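Local coordinates for protein CalS13 (Micromonospora echinospora, PDB 4ZAS) that is probably a pyridoxal phosphate-dependent sugar aminotransferase of the DegT/DnrJ/EryC1 family and binds dTDP-4-keto-6-deoxyglucose, at residues E108-P113 with R129-D134; D143-A148 with L170-A175. All coordinates share one frame; numbering follows the deposited sequence.

In the fold
Both contacts belong to the large mixed sheet of the aminotransferase fold and the helices packed on it. Contact 1 joins strands 108-111 and 129-132, the second of which is the outermost strand at its end of the sheet within this chain. Contact 2 pairs helices 144-150 and 170-180 over the neighbouring strands. The two come in series along the chain, with centres about 14 Å apart. Strand 129-132 is followed in the chain, after a loop, by helix 144-150, and the two contacts touch there. Asp-134 N probably bonds to Asp-146 OD2, and Asp-134 O to Asp-143 N. The loop just after the edge strand is thereby tied to the start of the helix.

Contact 1 of 2, residues E108-P113 with R129-D134; sequences EVLTTP and RIRWVD
Val-109 N gives a hydrogen bond of 2.7 Å to Arg-129 O, and Arg-131 N returns one of 2.9 Å to Val-109 O. Thr-111 N then bonds to Arg-131 O, and Val-133 N to Thr-111 O, which carries the parallel ladder just past the strand end. On the face with Leu-110, the carboxylate of Glu-108 reaches across to Arg-131. Its OE1 makes a salt bridge of 3.6 Å with Arg-131 NH1. OE1 lies at the edge of the guanidinium, in its plane, while the carboxylate itself is turned 82° from that plane. The Arg-131 chain bends at chi3 (58°): NE turns away from OE1, and NH1, on the CD side of the guanidinium, comes back toward it. A leucine in place of Glu-108 would probably leave the Arg-131 guanidinium without this carboxylate and freer to turn. Leu-110 CD2 packs against Arg-131 CB at 3.5 Å, and Leu-110 CB meets Val-133 CG2. These strands flank helix 121-125 in the chain and form a beta-alpha-beta unit with it. On the other face, the Trp-132 ring is sandwiched. Pro-113 CB makes a CH-pi contact 3.9 Å from the centroid of the six-membered ring, and Ile-130 CG2 sits over the opposite face. Thr-111 CG2 comes obliquely to Trp-132 CZ3 at 3.5 Å. It lies between the backbone N and the carbonyl carbon, since OG1 is anti to N (chi1 177°). That hydroxyl is hydrogen-bonded to Asn-120 OD1. Ile-123 of helix 121-125 packs on Val-109, Thr-111 and Ile-130.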
ATOM      1  N   GLU A 108     -20.727  -0.192  11.952  1.00 56.86           N
ATOM      2  CA  GLU A 108     -20.443  -1.612  11.746  1.00 48.70           C
ATOM      3  C   GLU A 108     -20.408  -2.031  10.281  1.00 47.35           C
ATOM      4  O   GLU A 108     -20.987  -1.380   9.414  1.00 52.41           O
ATOM      5  CB  GLU A 108     -21.465  -2.471  12.458  1.00 51.05           C
ATOM      6  CG  GLU A 108     -21.502  -2.268  13.940  1.00 60.76           C
ATOM      7  CD  GLU A 108     -22.683  -2.951  14.563  1.00 67.93           C
ATOM      8  OE1 GLU A 108     -23.507  -3.505  13.797  1.00 60.90           O
ATOM      9  OE2 GLU A 108     -22.764  -2.951  15.810  1.00 73.07           O
ATOM     10  N   VAL A 109     -19.712  -3.132  10.021  1.00 44.69           N
ATOM     11  CA  VAL A 109     -19.682  -3.756   8.705  1.00 39.60           C
ATOM     12  C   VAL A 109     -20.007  -5.232   8.846  1.00 42.71           C
ATOM     13  O   VAL A 109     -19.371  -5.950   9.629  1.00 42.61           O
ATOM     14  CB  VAL A 109     -18.313  -3.567   8.015  1.00 38.95           C
ATOM     15  CG1 VAL A 109     -18.292  -4.283   6.657  1.00 31.65           C
ATOM     16  CG2 VAL A 109     -17.993  -2.081   7.852  1.00 34.02           C
ATOM     17  N   LEU A 110     -21.021  -5.667   8.106  1.00 41.51           N
ATOM     18  CA  LEU A 110     -21.413  -7.065   8.055  1.00 30.92           C
ATOM     19  C   LEU A 110     -20.595  -7.742   6.972  1.00 39.46           C
ATOM     20  O   LEU A 110     -20.539  -7.265   5.832  1.00 36.90           O
ATOM     21  CB  LEU A 110     -22.910  -7.191   7.775  1.00 31.59           C
ATOM     22  CG  LEU A 110     -23.801  -6.721   8.921  1.00 33.12           C
ATOM     23  CD1 LEU A 110     -25.222  -6.524   8.461  1.00 37.45           C
ATOM     24  CD2 LEU A 110     -23.736  -7.668  10.111  1.00 33.89           C
ATOM     25  N   THR A 111     -19.932  -8.833   7.323  1.00 38.64           N
ATOM     26  CA  THR A 111     -19.009  -9.480   6.392  1.00 40.38           C
ATOM     27  C   THR A 111     -18.896 -10.970   6.656  1.00 44.86           C
ATOM     28  O   THR A 111     -19.360 -11.463   7.689  1.00 48.89           O
ATOM     29  CB  THR A 111     -17.606  -8.874   6.496  1.00 40.53           C
ATOM     30  OG1 THR A 111     -16.719  -9.584   5.627  1.00 42.93           O
ATOM     31  CG2 THR A 111     -17.088  -9.012   7.911  1.00 32.59           C
ATOM     32  N   THR A 112     -18.240 -11.682   5.750  1.00 39.87           N
ATOM     33  CA  THR A 112     -18.070 -13.113   5.940  1.00 41.28           C
ATOM     34  C   THR A 112     -16.692 -13.427   6.485  1.00 44.29           C
ATOM     35  O   THR A 112     -15.718 -12.784   6.117  1.00 44.91           O
ATOM     36  CB  THR A 112     -18.295 -13.888   4.649  1.00 39.24           C
ATOM     37  OG1 THR A 112     -17.811 -15.226   4.836  1.00 43.33           O
ATOM     38  CG2 THR A 112     -17.525 -13.243   3.527  1.00 34.67           C
ATOM     39  N   PRO A 113     -16.617 -14.392   7.408  1.00 42.43           N
ATOM     40  CA  PRO A 113     -15.331 -14.800   7.980  1.00 43.77           C
ATOM     41  C   PRO A 113     -14.602 -15.846   7.137  1.00 50.90           C
ATOM     42  O   PRO A 113     -13.397 -16.066   7.344  1.00 56.03           O
ATOM     43  CB  PRO A 113     -15.721 -15.363   9.354  1.00 38.14           C
ATOM     44  CG  PRO A 113     -17.100 -15.752   9.222  1.00 40.63           C
ATOM     45  CD  PRO A 113     -17.752 -14.924   8.164  1.00 33.71           C
ATOM     46  N   ARG A 129     -16.583  -1.406  13.301  1.00 39.97           N
ATOM     47  CA  ARG A 129     -16.774  -2.706  13.954  1.00 44.99           C
ATOM     48  C   ARG A 129     -17.103  -3.802  12.934  1.00 44.66           C
ATOM     49  O   ARG A 129     -17.845  -3.565  11.973  1.00 44.03           O
ATOM     50  CB  ARG A 129     -17.920  -2.641  14.963  1.00 54.50           C
ATOM     51  CG  ARG A 129     -17.637  -1.857  16.218  1.00 74.04           C
ATOM     52  CD  ARG A 129     -18.926  -1.681  17.033  1.00 92.56           C
ATOM     53  NE  ARG A 129     -18.700  -0.949  18.279  1.00106.38           N
ATOM     54  CZ  ARG A 129     -18.580   0.377  18.355  1.00116.96           C
ATOM     55  NH1 ARG A 129     -18.670   1.124  17.257  1.00119.21           N
ATOM     56  NH2 ARG A 129     -18.373   0.962  19.529  1.00122.55           N
ATOM     57  N   ILE A 130     -16.558  -4.994  13.148  1.00 43.45           N
ATOM     58  CA  ILE A 130     -16.937  -6.185  12.390  1.00 40.28           C
ATOM     59  C   ILE A 130     -18.133  -6.919  13.034  1.00 42.98           C
ATOM     60  O   ILE A 130     -18.114  -7.168  14.241  1.00 43.94           O
ATOM     61  CB  ILE A 130     -15.747  -7.147  12.268  1.00 42.55           C
ATOM     62  CG1 ILE A 130     -14.719  -6.608  11.277  1.00 40.86           C
ATOM     63  CG2 ILE A 130     -16.216  -8.536  11.858  1.00 42.92           C
ATOM     64  CD1 ILE A 130     -13.511  -7.506  11.110  1.00 42.60           C
ATOM     65  N   ARG A 131     -19.179  -7.211  12.254  1.00 33.31           N
ATOM     66  CA  ARG A 131     -20.182  -8.204  12.661  1.00 37.88           C
ATOM     67  C   ARG A 131     -20.229  -9.340  11.630  1.00 36.97           C
ATOM     68  O   ARG A 131     -20.314  -9.108  10.419  1.00 35.83           O
ATOM     69  CB  ARG A 131     -21.568  -7.597  12.873  1.00 49.54           C
ATOM     70  CG  ARG A 131     -21.724  -6.874  14.200  1.00 65.07           C
ATOM     71  CD  ARG A 131     -23.162  -6.438  14.460  1.00 77.63           C
ATOM     72  NE  ARG A 131     -24.133  -7.530  14.456  1.00 85.56           N
ATOM     73  CZ  ARG A 131     -25.438  -7.358  14.258  1.00 88.52           C
ATOM     74  NH1 ARG A 131     -25.925  -6.143  14.025  1.00 85.57           N
ATOM     75  NH2 ARG A 131     -26.256  -8.403  14.272  1.00 90.46           N
ATOM     76  N   TRP A 132     -20.078 -10.567  12.114  1.00 39.32           N
ATOM     77  CA  TRP A 132     -19.981 -11.708  11.217  1.00 33.91           C
ATOM     78  C   TRP A 132     -21.335 -12.174  10.738  1.00 44.71           C
ATOM     79  O   TRP A 132     -22.285 -12.326  11.511  1.00 54.18           O
ATOM     80  CB  TRP A 132     -19.260 -12.862  11.892  1.00 41.14           C
ATOM     81  CG  TRP A 132     -17.821 -12.558  12.310  1.00 48.59           C
ATOM     82  CD1 TRP A 132     -17.307 -12.611  13.579  1.00 44.31           C
ATOM     83  CD2 TRP A 132     -16.728 -12.179  11.453  1.00 39.80           C
ATOM     84  NE1 TRP A 132     -15.978 -12.284  13.564  1.00 44.79           N
ATOM     85  CE2 TRP A 132     -15.589 -12.030  12.275  1.00 41.70           C
ATOM     86  CE3 TRP A 132     -16.598 -11.977  10.074  1.00 31.70           C
ATOM     87  CZ2 TRP A 132     -14.337 -11.674  11.766  1.00 40.52           C
ATOM     88  CZ3 TRP A 132     -15.346 -11.626   9.562  1.00 45.12           C
ATOM     89  CH2 TRP A 132     -14.237 -11.466  10.413  1.00 43.01           C
ATOM     90  N   VAL A 133     -21.413 -12.431   9.449  1.00 39.93           N
ATOM     91  CA  VAL A 133     -22.576 -13.077   8.917  1.00 44.41           C
ATOM     92  C   VAL A 133     -22.195 -14.525   8.623  1.00 50.78           C
ATOM     93  O   VAL A 133     -21.069 -14.807   8.196  1.00 43.87           O
ATOM     94  CB  VAL A 133     -23.090 -12.342   7.696  1.00 35.33           C
ATOM     95  CG1 VAL A 133     -24.389 -12.942   7.233  1.00 36.34           C
ATOM     96  CG2 VAL A 133     -23.297 -10.910   8.057  1.00 35.67           C
ATOM     97  N   ASP A 134     -23.127 -15.441   8.886  1.00 53.28           N
ATOM     98  CA  ASP A 134     -22.874 -16.863   8.687  1.00 49.85           C
ATOM     99  C   ASP A 134     -22.632 -17.121   7.200  1.00 45.69           C
ATOM    100  O   ASP A 134     -22.874 -16.271   6.343  1.00 41.80           O
ATOM    101  CB  ASP A 134     -24.040 -17.711   9.226  1.00 52.31           C
ATOM    102  CG  ASP A 134     -23.638 -19.168   9.548  1.00 56.78           C
ATOM    103  OD1 ASP A 134     -22.456 -19.521   9.394  1.00 55.98           O
ATOM    104  OD2 ASP A 134     -24.507 -19.954  10.007  1.00 56.36           O
TER

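Contact 2 of 2, residues D143-A148 with L170-A175; sequences DLDDLA and LNRLRA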
ATOM      1  N   ASP A 143     -24.348 -16.249   3.949  1.00 46.06           N
ATOM      2  CA  ASP A 143     -25.745 -16.612   4.106  1.00 47.20           C
ATOM      3  C   ASP A 143     -26.584 -15.356   4.023  1.00 44.02           C
ATOM      4  O   ASP A 143     -26.598 -14.550   4.948  1.00 47.17           O
ATOM      5  CB  ASP A 143     -25.960 -17.319   5.442  1.00 58.84           C
ATOM      6  CG  ASP A 143     -27.347 -17.899   5.588  1.00 64.34           C
ATOM      7  OD1 ASP A 143     -28.313 -17.310   5.061  1.00 62.36           O
ATOM      8  OD2 ASP A 143     -27.469 -18.944   6.258  1.00 75.60           O
ATOM      9  N   LEU A 144     -27.282 -15.181   2.914  1.00 48.03           N
ATOM     10  CA  LEU A 144     -28.013 -13.936   2.694  1.00 49.17           C
ATOM     11  C   LEU A 144     -29.246 -13.780   3.581  1.00 51.60           C
ATOM     12  O   LEU A 144     -29.732 -12.660   3.794  1.00 52.06           O
ATOM     13  CB  LEU A 144     -28.408 -13.836   1.232  1.00 44.59           C
ATOM     14  CG  LEU A 144     -27.162 -13.751   0.366  1.00 40.78           C
ATOM     15  CD1 LEU A 144     -27.568 -13.432  -1.031  1.00 39.31           C
ATOM     16  CD2 LEU A 144     -26.238 -12.680   0.924  1.00 44.22           C
ATOM     17  N   ASP A 145     -29.725 -14.894   4.126  1.00 52.53           N
ATOM     18  CA  ASP A 145     -30.840 -14.853   5.056  1.00 51.02           C
ATOM     19  C   ASP A 145     -30.330 -14.463   6.433  1.00 55.32           C
ATOM     20  O   ASP A 145     -31.015 -13.754   7.168  1.00 68.99           O
ATOM     21  CB  ASP A 145     -31.558 -16.200   5.112  1.00 59.19           C
ATOM     22  CG  ASP A 145     -32.284 -16.529   3.824  1.00 63.39           C
ATOM     23  OD1 ASP A 145     -33.015 -15.655   3.294  1.00 62.31           O
ATOM     24  OD2 ASP A 145     -32.089 -17.657   3.326  1.00 62.64           O
ATOM     25  N   ASP A 146     -29.133 -14.925   6.788  1.00 50.26           N
ATOM     26  CA  ASP A 146     -28.516 -14.479   8.035  1.00 52.62           C
ATOM     27  C   ASP A 146     -28.184 -12.990   7.964  1.00 45.21           C
ATOM     28  O   ASP A 146     -28.295 -12.271   8.957  1.00 40.54           O
ATOM     29  CB  ASP A 146     -27.249 -15.259   8.355  1.00 51.91           C
ATOM     30  CG  ASP A 146     -26.739 -14.972   9.763  1.00 52.91           C
ATOM     31  OD1 ASP A 146     -27.559 -14.931  10.713  1.00 53.24           O
ATOM     32  OD2 ASP A 146     -25.522 -14.742   9.906  1.00 51.67           O
ATOM     33  N   LEU A 147     -27.757 -12.549   6.783  1.00 44.35           N
ATOM     34  CA  LEU A 147     -27.487 -11.145   6.524  1.00 40.56           C
ATOM     35  C   LEU A 147     -28.722 -10.300   6.772  1.00 51.46           C
ATOM     36  O   LEU A 147     -28.662  -9.272   7.450  1.00 56.52           O
ATOM     37  CB  LEU A 147     -27.012 -10.942   5.091  1.00 40.13           C
ATOM     38  CG  LEU A 147     -26.836  -9.475   4.688  1.00 44.20           C
ATOM     39  CD1 LEU A 147     -25.699  -8.832   5.469  1.00 45.61           C
ATOM     40  CD2 LEU A 147     -26.603  -9.356   3.193  1.00 37.54           C
ATOM     41  N   ALA A 148     -29.842 -10.745   6.219  1.00 47.56           N
ATOM     42  CA  ALA A 148     -31.098 -10.020   6.350  1.00 49.07           C
ATOM     43  C   ALA A 148     -31.461  -9.735   7.809  1.00 54.17           C
ATOM     44  O   ALA A 148     -31.963  -8.658   8.133  1.00 51.48           O
ATOM     45  CB  ALA A 148     -32.210 -10.803   5.681  1.00 38.75           C
ATOM     46  N   LEU A 170     -26.317 -11.918  -6.475  1.00 43.79           N
ATOM     47  CA  LEU A 170     -26.347 -10.479  -6.229  1.00 44.77           C
ATOM     48  C   LEU A 170     -27.785  -9.943  -6.251  1.00 41.91           C
ATOM     49  O   LEU A 170     -28.133  -9.027  -5.507  1.00 42.63           O
ATOM     50  CB  LEU A 170     -25.442  -9.739  -7.237  1.00 45.32           C
ATOM     51  CG  LEU A 170     -23.924 -10.020  -7.130  1.00 40.17           C
ATOM     52  CD1 LEU A 170     -23.092  -9.320  -8.218  1.00 35.09           C
ATOM     53  CD2 LEU A 170     -23.358  -9.711  -5.752  1.00 39.18           C
ATOM     54  N   ASN A 171     -28.627 -10.552  -7.067  1.00 38.45           N
ATOM     55  CA  ASN A 171     -30.039 -10.192  -7.139  1.00 37.69           C
ATOM     56  C   ASN A 171     -30.704 -10.306  -5.763  1.00 43.44           C
ATOM     57  O   ASN A 171     -31.455  -9.432  -5.326  1.00 42.55           O
ATOM     58  CB  ASN A 171     -30.750 -11.126  -8.113  1.00 44.80           C
ATOM     59  CG  ASN A 171     -30.577 -10.711  -9.538  1.00 52.20           C
ATOM     60  OD1 ASN A 171     -29.763  -9.837  -9.844  1.00 59.08           O
ATOM     61  ND2 ASN A 171     -31.286 -11.384 -10.437  1.00 51.51           N
ATOM     62  N   ARG A 172     -30.409 -11.401  -5.081  1.00 45.31           N
ATOM     63  CA  ARG A 172     -30.944 -11.638  -3.761  1.00 47.63           C
ATOM     64  C   ARG A 172     -30.342 -10.655  -2.766  1.00 45.19           C
ATOM     65  O   ARG A 172     -31.050 -10.089  -1.943  1.00 51.85           O
ATOM     66  CB  ARG A 172     -30.659 -13.089  -3.345  1.00 54.66           C
ATOM     67  CG  ARG A 172     -31.169 -13.484  -1.982  1.00 53.11           C
ATOM     68  CD  ARG A 172     -32.680 -13.356  -1.904  1.00 52.72           C
ATOM     69  NE  ARG A 172     -33.126 -13.673  -0.557  1.00 58.68           N
ATOM     70  CZ  ARG A 172     -34.297 -13.320  -0.046  1.00 60.34           C
ATOM     71  NH1 ARG A 172     -35.179 -12.631  -0.771  1.00 52.29           N
ATOM     72  NH2 ARG A 172     -34.579 -13.661   1.203  1.00 68.57           N
ATOM     73  N   LEU A 173     -29.029 -10.454  -2.863  1.00 41.58           N
ATOM     74  CA  LEU A 173     -28.314  -9.545  -1.979  1.00 42.63           C
ATOM     75  C   LEU A 173     -28.946  -8.170  -2.034  1.00 48.00           C
ATOM     76  O   LEU A 173     -29.186  -7.548  -0.997  1.00 50.59           O
ATOM     77  CB  LEU A 173     -26.837  -9.465  -2.362  1.00 43.85           C
ATOM     78  CG  LEU A 173     -26.012  -8.390  -1.647  1.00 42.71           C
ATOM     79  CD1 LEU A 173     -25.877  -8.711  -0.170  1.00 36.64           C
ATOM     80  CD2 LEU A 173     -24.657  -8.261  -2.304  1.00 40.22           C
ATOM     81  N   ARG A 174     -29.259  -7.731  -3.251  1.00 43.16           N
ATOM     82  CA  ARG A 174     -29.866  -6.425  -3.471  1.00 45.62           C
ATOM     83  C   ARG A 174     -31.263  -6.384  -2.879  1.00 47.03           C
ATOM     84  O   ARG A 174     -31.610  -5.435  -2.186  1.00 53.84           O
ATOM     85  CB  ARG A 174     -29.910  -6.090  -4.968  1.00 50.84           C
ATOM     86  CG  ARG A 174     -30.439  -4.698  -5.287  1.00 44.69           C
ATOM     87  CD  ARG A 174     -30.029  -4.209  -6.673  1.00 44.11           C
ATOM     88  NE  ARG A 174     -29.751  -2.786  -6.605  1.00 50.52           N
ATOM     89  CZ  ARG A 174     -28.549  -2.235  -6.570  1.00 55.96           C
ATOM     90  NH1 ARG A 174     -27.462  -2.979  -6.684  1.00 51.89           N
ATOM     91  NH2 ARG A 174     -28.442  -0.915  -6.480  1.00 70.33           N
ATOM     92  N   ALA A 175     -32.050  -7.427  -3.110  1.00 43.57           N
ATOM     93  CA  ALA A 175     -33.402  -7.466  -2.560  1.00 44.04           C
ATOM     94  C   ALA A 175     -33.384  -7.490  -1.038  1.00 48.63           C
ATOM     95  O   ALA A 175     -34.187  -6.838  -0.383  1.00 55.84           O
ATOM     96  CB  ALA A 175     -34.147  -8.676  -3.079  1.00 38.03           C
TER
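Leu-147 and Leu-173 meet through their methyl ends, CD2 of Leu-147 lying 3.5 Å from CD1 of Leu-173. They join two helices, 144-150 and 170-180, that lie side by side on one face of the large sheet of the aminotransferase fold. The short helical segments 144-148 and 170-175 run 11° apart, and their axes come no closer than 10.1 Å. The tight part of the contact is on the sheet side. Leu-147 also rests on Ile-158 of strand 155-161, and Leu-173 on Val-160 of the same strand and Val-190 of strand 189-193. Leu-144 crosses Leu-173 at about a right angle. Its CD2 is 4.1 Å from Leu-173 CD1, and its CD1 lies against Arg-172 CG at 3.7 Å.

The outer side is looser and more exposed. Asp-143 is the N-cap of helix 144-150: its OD1 accepts from Asp-145 N at 3.0 Å and from Asp-146 N at 3.1 Å. Here the aliphatic part of Arg-172 slides past Leu-144. CG of Arg-172 is anti to its own backbone N (chi1 180°), and the chain bends at chi2 (61°) and then runs extended toward Asp-145. Arg-172 NH2 gives Asp-145 OD1 a hydrogen bond of 3.3 Å, rather long, within a salt bridge; the donor comes nearly along the C-O axis and the oxygen lies in the guanidinium plane.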